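Local coordinates for putative acetoin utilization protein, acetoin dehydrogenase (Thermus thermophilus, PDB 5AWE) that is of unknown function but, combining paired CBS domains with an ACT domain, probably acts as a ligand-sensing regulatory protein, at residues Ala92-Ala97 with Leu127-Glu132; Ala98-Glu103 with Gly107-Met112. All coordinates share one frame; numbering follows the deposited sequence.

Contact 1 of 2, residues Ala92-Ala97 with Leu127-Glu132; sequences APLEKA and LRAFIE
L94, at the N-terminal side of helix 94-103, meets A129 of helix 123-133, a worked example of how one branched side chain can join two helices when its partner is the smallest that still has a side chain. The A129 methyl sits against the fork of the leucine rather than against one tip: CB of A129 is 3.6 Å from CG of L94, 3.8 Å from CD1 of L94 and 4.1 Å from CD2 of L94. It is the first torsion of the leucine, with CG anti to the backbone N (chi1 -175°), that brings the branch point up against this methyl. With so short a partner the two backbones come close, CA of L94 lying 7.7 Å from CA of A129.

CD1 of L94 also rests over one face of the F130 ring, displaced toward its rim, and the nearest ring atom is CZ of F130, 4.2 Å from that methyl. The aromatic side chain leaves its helix at a slant to the leucine, and its far end makes the approach. All three residues are buried and the contact is wholly apolar. Were the leucine cut back to an alanine, the fork would be gone, and a gap would probably open beside the A129 methyl and over the F130 ring face, leaving this face without its methyl cover.

The neighbouring E95 is turned to other work, its carboxylate forming salt bridges with R142 and R184 of the second subunit. W6, from the loop near the chain start, packs on both L94 and A129, while F130 meets F130 of the second subunit. On helix 94-103 itself, K96 touches V88 and E89 of strand 88-89.

Contact 2 of 2, residues Ala98-Glu103 with Gly107-Met112; sequences ALLMEE and GGLPVM
Apolar contacts between L109 and two successive helix residues, L100 and M101, make up most of this interface. One methyl does the work: CD2 of L109 lies 3.8 Å from CB of L100 and 3.8 Å from CG of M101, so it settles between the bases of these side chains. L100 and L109 cross at about a right angle, and CD1 of L100 adds a looser touch at 4.1 Å to CD2 of L109. M101, a selenomethionine here, passes L109 at a slant; its CG, anti to the carbonyl carbon (chi1 -65°), is thereby placed against the leucine methyl.

Helix 94-103 and strand 108-113 are the second and third elements of a beta-alpha-beta unit that starts with strand 88-89, within the second CBS domain of the chain. The axes of 98-103 and 108-112 approach to 8.8 Å, their N-to-C directions at 137°, so the chain turns back on itself after the helix and enters the sheet, where strand 108-113 lies parallel to strand 88-89. V88 touches both L100 and L109 from that first strand.

The other kind of contact is between selenium and backbone. SE of M101 lies 4.1 Å from O of G107, a van der Waals approach at the turn leading into the strand, and the bend at chi3 turns CE aside. V123 and V126 of helix 123-133 also pack on M101, as does L127 of the second subunit.

In the fold
The two contacts share helix 94-103: contact 1 uses its N-terminal part against another helix, contact 2 its later turns against a strand. In contact 1 all three touching residues are buried; in contact 2 L100 and G107 are partly exposed. Contact 2 is nested along the chain inside the loop closed by contact 1, and their centres lie about 11 Å apart. They also meet directly, since CE2 of F130 packs against CB of A98, 4.0 Å away. Contact 1 is purely apolar, a leucine fork against a small methyl and an aromatic face; contact 2 adds to its leucine methyl a bent selenomethionine side chain whose selenium approaches a carbonyl. The second subunit packs against both.

Contact 1 of 2, residues Ala92-Ala97 with Leu127-Glu132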
loop_
_atom_site.group_PDB
_atom_site.type_symbol
_atom_site.label_atom_id
_atom_site.label_comp_id
_atom_site.label_asym_id
_atom_site.label_seq_id
_atom_site.Cartn_x
_atom_site.Cartn_y
_atom_site.Cartn_z
ATOM N N ALA A 92 15.802 37.458 -15.631
ATOM C CA ALA A 92 14.573 37.761 -16.351
ATOM C C ALA A 92 13.625 38.585 -15.493
ATOM O O ALA A 92 13.729 38.597 -14.260
ATOM C CB ALA A 92 13.892 36.476 -16.775
ATOM N N PRO A 93 12.701 39.319 -16.136
ATOM C CA PRO A 93 11.776 40.105 -15.315
ATOM C C PRO A 93 10.862 39.146 -14.553
ATOM O O PRO A 93 10.494 38.088 -15.065
ATOM C CB PRO A 93 11.012 40.961 -16.327
ATOM C CG PRO A 93 11.198 40.274 -17.639
ATOM C CD PRO A 93 12.517 39.561 -17.577
ATOM N N LEU A 94 10.517 39.512 -13.325
ATOM C CA LEU A 94 9.665 38.683 -12.502
ATOM C C LEU A 94 8.450 38.218 -13.317
ATOM O O LEU A 94 8.087 37.039 -13.263
ATOM C CB LEU A 94 9.241 39.470 -11.250
ATOM C CG LEU A 94 8.426 38.782 -10.147
ATOM C CD1 LEU A 94 6.966 38.689 -10.564
ATOM C CD2 LEU A 94 9.014 37.390 -9.845
ATOM N N GLU A 95 7.863 39.128 -14.099
ATOM C CA GLU A 95 6.618 38.857 -14.836
ATOM C C GLU A 95 6.720 37.678 -15.812
ATOM O O GLU A 95 5.708 37.059 -16.160
ATOM C CB GLU A 95 6.156 40.103 -15.618
ATOM C CG GLU A 95 5.996 41.369 -14.785
ATOM C CD GLU A 95 7.228 42.266 -14.839
ATOM O OE1 GLU A 95 7.172 43.301 -15.524
ATOM O OE2 GLU A 95 8.252 41.943 -14.197
ATOM N N LYS A 96 7.933 37.366 -16.253
ATOM C CA LYS A 96 8.133 36.260 -17.180
ATOM C C LYS A 96 7.806 34.937 -16.490
ATOM O O LYS A 96 7.201 34.043 -17.080
ATOM C CB LYS A 96 9.583 36.239 -17.675
ATOM C CG LYS A 96 9.757 35.597 -19.041
ATOM C CD LYS A 96 11.228 35.319 -19.329
ATOM C CE LYS A 96 11.499 35.130 -20.819
ATOM N NZ LYS A 96 11.825 36.424 -21.486
ATOM N N ALA A 97 8.199 34.824 -15.228
ATOM C CA ALA A 97 7.936 33.616 -14.468
ATOM C C ALA A 97 6.431 33.412 -14.355
ATOM O O ALA A 97 5.931 32.312 -14.599
ATOM C CB ALA A 97 8.569 33.713 -13.075
ATOM N N LEU A 127 3.637 35.712 -6.070
ATOM C CA LEU A 127 2.582 36.423 -5.361
ATOM C C LEU A 127 3.191 37.488 -4.468
ATOM O O LEU A 127 2.786 38.644 -4.503
ATOM C CB LEU A 127 1.740 35.455 -4.526
ATOM C CG LEU A 127 0.686 34.665 -5.308
ATOM C CD1 LEU A 127 -0.205 33.898 -4.342
ATOM C CD2 LEU A 127 -0.146 35.628 -6.156
ATOM N N ARG A 128 4.174 37.093 -3.670
ATOM C CA ARG A 128 4.865 38.035 -2.799
ATOM C C ARG A 128 5.336 39.259 -3.606
ATOM O O ARG A 128 5.142 40.405 -3.193
ATOM C CB ARG A 128 6.061 37.339 -2.133
ATOM C CG ARG A 128 6.568 38.047 -0.878
ATOM C CD ARG A 128 7.447 37.140 -0.009
ATOM N NE ARG A 128 8.741 36.862 -0.628
ATOM C CZ ARG A 128 9.027 35.737 -1.277
ATOM N NH1 ARG A 128 8.102 34.786 -1.384
ATOM N NH2 ARG A 128 10.227 35.562 -1.825
ATOM N N ALA A 129 5.932 39.006 -4.766
ATOM C CA ALA A 129 6.485 40.070 -5.597
ATOM C C ALA A 129 5.412 41.076 -6.014
ATOM O O ALA A 129 5.605 42.287 -5.889
ATOM C CB ALA A 129 7.150 39.468 -6.840
ATOM N N PHE A 130 4.281 40.572 -6.505
ATOM C CA PHE A 130 3.195 41.441 -6.944
ATOM C C PHE A 130 2.626 42.188 -5.755
ATOM O O PHE A 130 2.231 43.343 -5.868
ATOM C CB PHE A 130 2.091 40.629 -7.629
ATOM C CG PHE A 130 2.416 40.230 -9.047
ATOM C CD1 PHE A 130 2.954 41.150 -9.937
ATOM C CD2 PHE A 130 2.180 38.934 -9.490
ATOM C CE1 PHE A 130 3.258 40.788 -11.257
ATOM C CE2 PHE A 130 2.477 38.560 -10.802
ATOM C CZ PHE A 130 3.018 39.491 -11.689
ATOM N N ILE A 131 2.608 41.527 -4.610
ATOM C CA ILE A 131 2.115 42.140 -3.390
ATOM C C ILE A 131 3.022 43.299 -2.990
ATOM O O ILE A 131 2.553 44.331 -2.507
ATOM C CB ILE A 131 2.058 41.109 -2.253
ATOM C CG1 ILE A 131 0.962 40.085 -2.545
ATOM C CG2 ILE A 131 1.819 41.798 -0.925
ATOM C CD1 ILE A 131 0.989 38.864 -1.625
ATOM N N GLU A 132 4.320 43.137 -3.208
ATOM C CA GLU A 132 5.261 44.189 -2.865
ATOM C C GLU A 132 5.213 45.358 -3.860
ATOM O O GLU A 132 5.043 46.515 -3.463
ATOM C CB GLU A 132 6.677 43.617 -2.809
ATOM C CG GLU A 132 7.745 44.640 -2.467
ATOM C CD GLU A 132 9.064 43.987 -2.090
ATOM O OE1 GLU A 132 10.125 44.512 -2.493
ATOM O OE2 GLU A 132 9.038 42.946 -1.392
#

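Contact 2 of 2, residues Ala98-Glu103 with Gly107-Met112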
loop_
_atom_site.group_PDB
_atom_site.type_symbol
_atom_site.label_atom_id
_atom_site.label_comp_id
_atom_site.label_asym_id
_atom_site.label_seq_id
_atom_site.Cartn_x
_atom_site.Cartn_y
_atom_site.Cartn_z
ATOM N N ALA A 98 5.711 34.472 -13.993
ATOM C CA ALA A 98 4.266 34.369 -13.810
ATOM C C ALA A 98 3.613 33.918 -15.108
ATOM O O ALA A 98 2.669 33.125 -15.096
ATOM C CB ALA A 98 3.678 35.721 -13.371
ATOM N N LEU A 99 4.131 34.422 -16.223
ATOM C CA LEU A 99 3.594 34.084 -17.529
ATOM C C LEU A 99 3.795 32.608 -17.808
ATOM O O LEU A 99 2.852 31.913 -18.185
ATOM C CB LEU A 99 4.266 34.925 -18.616
ATOM C CG LEU A 99 3.705 36.346 -18.770
ATOM C CD1 LEU A 99 4.571 37.142 -19.726
ATOM C CD2 LEU A 99 2.267 36.279 -19.278
ATOM N N LEU A 100 5.019 32.130 -17.605
ATOM C CA LEU A 100 5.318 30.721 -17.812
ATOM C C LEU A 100 4.470 29.830 -16.908
ATOM O O LEU A 100 3.918 28.824 -17.362
ATOM C CB LEU A 100 6.802 30.458 -17.563
ATOM C CG LEU A 100 7.731 30.948 -18.675
ATOM C CD1 LEU A 100 9.105 31.208 -18.103
ATOM C CD2 LEU A 100 7.793 29.917 -19.805
HETATM N N MSE A 101 4.348 30.200 -15.635
HETATM C CA MSE A 101 3.598 29.378 -14.689
HETATM C C MSE A 101 2.131 29.267 -15.089
HETATM O O MSE A 101 1.545 28.195 -15.000
HETATM C CB MSE A 101 3.702 29.948 -13.267
HETATM C CG MSE A 101 5.108 29.907 -12.685
HETATM SE SE MSE A 101 5.204 30.293 -10.918
HETATM C CE MSE A 101 4.196 31.710 -10.805
ATOM N N GLU A 102 1.542 30.374 -15.535
ATOM C CA GLU A 102 0.109 30.407 -15.827
ATOM C C GLU A 102 -0.189 29.739 -17.157
ATOM O O GLU A 102 -1.206 29.067 -17.310
ATOM C CB GLU A 102 -0.404 31.852 -15.862
ATOM C CG GLU A 102 -1.928 31.977 -15.905
ATOM C CD GLU A 102 -2.510 31.814 -17.309
ATOM O OE1 GLU A 102 -1.755 31.946 -18.295
ATOM O OE2 GLU A 102 -3.728 31.557 -17.425
ATOM N N GLU A 103 0.706 29.928 -18.117
ATOM C CA GLU A 103 0.528 29.345 -19.435
ATOM C C GLU A 103 0.463 27.825 -19.307
ATOM O O GLU A 103 -0.431 27.179 -19.859
ATOM C CB GLU A 103 1.693 29.747 -20.340
ATOM C CG GLU A 103 1.574 29.261 -21.772
ATOM C CD GLU A 103 2.651 29.844 -22.677
ATOM O OE1 GLU A 103 3.843 29.516 -22.482
ATOM O OE2 GLU A 103 2.305 30.632 -23.583
ATOM N N GLY A 107 3.322 25.212 -10.937
ATOM C CA GLY A 107 3.412 25.999 -9.720
ATOM C C GLY A 107 4.837 26.372 -9.351
ATOM O O GLY A 107 5.071 27.062 -8.358
ATOM N N GLY A 108 5.795 25.911 -10.146
ATOM C CA GLY A 108 7.188 26.101 -9.799
ATOM C C GLY A 108 8.071 26.098 -11.028
ATOM O O GLY A 108 7.681 25.588 -12.079
ATOM N N LEU A 109 9.267 26.661 -10.898
ATOM C CA LEU A 109 10.096 26.933 -12.062
ATOM C C LEU A 109 11.577 26.956 -11.699
ATOM O O LEU A 109 12.016 27.764 -10.876
ATOM C CB LEU A 109 9.704 28.294 -12.640
ATOM C CG LEU A 109 9.280 28.468 -14.099
ATOM C CD1 LEU A 109 8.332 27.356 -14.526
ATOM C CD2 LEU A 109 8.607 29.839 -14.234
ATOM N N PRO A 110 12.366 26.054 -12.289
ATOM C CA PRO A 110 13.794 26.069 -11.966
ATOM C C PRO A 110 14.378 27.382 -12.497
ATOM O O PRO A 110 14.005 27.833 -13.581
ATOM C CB PRO A 110 14.345 24.849 -12.710
ATOM C CG PRO A 110 13.155 23.955 -12.897
ATOM C CD PRO A 110 11.989 24.884 -13.095
ATOM N N VAL A 111 15.273 28.002 -11.739
ATOM C CA VAL A 111 15.871 29.246 -12.195
ATOM C C VAL A 111 17.296 28.991 -12.639
ATOM O O VAL A 111 18.066 28.318 -11.954
ATOM C CB VAL A 111 15.861 30.334 -11.094
ATOM C CG1 VAL A 111 16.469 31.626 -11.636
ATOM C CG2 VAL A 111 14.431 30.578 -10.613
HETATM N N MSE A 112 17.633 29.532 -13.800
HETATM C CA MSE A 112 18.885 29.207 -14.464
HETATM C C MSE A 112 19.747 30.440 -14.675
HETATM O O MSE A 112 19.252 31.565 -14.710
HETATM C CB MSE A 112 18.602 28.561 -15.825
HETATM C CG MSE A 112 17.722 27.324 -15.752
HETATM SE SE MSE A 112 18.515 26.013 -14.813
HETATM C CE MSE A 112 19.923 25.708 -15.822
#